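Local coordinates for protein glutamine synthetase (Helicobacter pylori, PDB 5ZLI) that belongs to the type I-beta glutamine synthetase family, pairing a beta-grasp domain with a catalytic domain in an assembly of twelve copies, at residues 214-219 / 232-237. Residues are numbered along the deposited sequence; the frame is centred on the assembly and turned at random.
Sequences GLETFV and GVKFGD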
# COMPACT_ATOMS: atom_id res chain seq x y z
N GLY B 214 -25.65 26.69 37.15
CA GLY B 214 -26.73 27.53 37.62
C GLY B 214 -27.86 27.76 36.65
O GLY B 214 -28.49 28.82 36.67
N LEU B 215 -28.17 26.78 35.81
CA LEU B 215 -29.24 26.88 34.83
C LEU B 215 -30.25 25.78 35.05
O LEU B 215 -29.88 24.62 35.27
CB LEU B 215 -28.70 26.78 33.42
CG LEU B 215 -28.83 28.00 32.54
CD1 LEU B 215 -28.34 27.66 31.15
CD2 LEU B 215 -30.32 28.31 32.50
N GLU B 216 -31.53 26.14 34.96
CA GLU B 216 -32.61 25.16 35.10
C GLU B 216 -33.17 24.77 33.73
O GLU B 216 -33.44 25.62 32.87
CB GLU B 216 -33.71 25.66 36.04
CG GLU B 216 -33.40 25.35 37.51
CD GLU B 216 -34.63 25.35 38.41
OE1 GLU B 216 -35.52 26.22 38.22
OE2 GLU B 216 -34.71 24.48 39.32
N THR B 217 -33.33 23.46 33.55
CA THR B 217 -33.76 22.84 32.32
C THR B 217 -35.11 22.19 32.53
O THR B 217 -35.35 21.59 33.60
CB THR B 217 -32.74 21.77 31.90
OG1 THR B 217 -32.61 20.81 32.96
CG2 THR B 217 -31.37 22.38 31.64
N PHE B 218 -36.00 22.27 31.53
CA PHE B 218 -37.21 21.44 31.57
C PHE B 218 -37.16 20.30 30.56
O PHE B 218 -37.17 19.13 30.97
CB PHE B 218 -38.52 22.26 31.41
CG PHE B 218 -38.50 23.31 30.30
CD1 PHE B 218 -38.92 22.99 29.01
CD2 PHE B 218 -38.10 24.62 30.56
CE1 PHE B 218 -38.93 23.94 27.98
CE2 PHE B 218 -38.10 25.58 29.54
CZ PHE B 218 -38.52 25.24 28.25
N VAL B 219 -37.06 20.57 29.28
CA VAL B 219 -37.24 19.55 28.26
C VAL B 219 -35.93 19.32 27.52
O VAL B 219 -35.11 20.22 27.38
CB VAL B 219 -38.37 19.95 27.27
CG1 VAL B 219 -37.92 21.08 26.38
CG2 VAL B 219 -38.80 18.77 26.44
N GLY B 232 -34.64 23.00 26.79
CA GLY B 232 -35.44 24.09 27.32
C GLY B 232 -34.90 24.54 28.67
O GLY B 232 -34.74 23.73 29.59
N VAL B 233 -34.64 25.85 28.79
CA VAL B 233 -34.11 26.46 30.00
C VAL B 233 -35.17 27.41 30.58
O VAL B 233 -36.09 27.86 29.89
CB VAL B 233 -32.79 27.21 29.71
CG1 VAL B 233 -31.67 26.23 29.54
CG2 VAL B 233 -32.91 28.03 28.46
N LYS B 234 -35.06 27.67 31.87
CA LYS B 234 -36.01 28.57 32.50
C LYS B 234 -35.92 29.96 31.89
O LYS B 234 -34.83 30.45 31.60
CB LYS B 234 -35.76 28.62 34.02
CG LYS B 234 -37.04 28.58 34.85
CD LYS B 234 -36.90 29.30 36.19
CE LYS B 234 -38.26 29.77 36.76
NZ LYS B 234 -38.84 31.04 36.18
N PHE B 235 -37.09 30.58 31.65
CA PHE B 235 -37.20 32.02 31.43
C PHE B 235 -36.25 32.79 32.32
O PHE B 235 -35.92 32.34 33.43
CB PHE B 235 -38.62 32.52 31.69
CG PHE B 235 -39.59 32.30 30.56
CD1 PHE B 235 -39.84 31.04 30.05
CD2 PHE B 235 -40.31 33.38 30.02
CE1 PHE B 235 -40.74 30.85 29.01
CE2 PHE B 235 -41.21 33.20 28.99
CZ PHE B 235 -41.43 31.92 28.49
N GLY B 236 -35.79 33.94 31.84
CA GLY B 236 -35.03 34.86 32.66
C GLY B 236 -35.24 36.29 32.20
O GLY B 236 -35.72 36.54 31.09
N ASP B 237 -34.86 37.24 33.08
CA ASP B 237 -34.90 38.65 32.72
C ASP B 237 -33.89 38.93 31.60
O ASP B 237 -33.01 38.11 31.30
CB ASP B 237 -34.69 39.54 33.95
CG ASP B 237 -33.22 39.69 34.36
OD1 ASP B 237 -32.45 40.38 33.63
OD2 ASP B 237 -32.86 39.16 35.45
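The antiparallel hairpin of strands 217-222 and 228-237 holds a beta bulge where Phe-218 and Val-219 together face Gly-232. Phe-218 N donates to Gly-232 O (2.7 Å), and Gly-232 N returns a straighter bond to Val-219 O (2.9 Å, 168° at the hydrogen), so two residues of one strand are matched by one of the other. The psi of Phe-218, -61°, is that of the first position of a classic bulge. Phe-218 CG sits between the backbone N and the carbonyl carbon (chi1 45°), and the ring lies over the glycine, with Gly-232 CA 3.6 Å from the ring centroid in a CH-pi contact displaced toward the rim; Phe-218 also packs on Ala-47 of the second subunit. Thr-217 and Val-233 form a non-hydrogen-bonded pair with both side chains on the face where Thr-217 meets helix 200-212. There Leu-215 CD2 touches Val-233 CG1 at 3.9 Å. Beyond the pair, Lys-234 N bonds Glu-216 O at 2.8 Å, while the two side chains run side by side, their charged atoms not in contact (OE1 of Glu-216 to NZ of Lys-234, 6.2 Å). Val-219 also pairs with a strand of the second subunit, extending the sheet across the interface: a classic bulge in an intersubunit beta sheet.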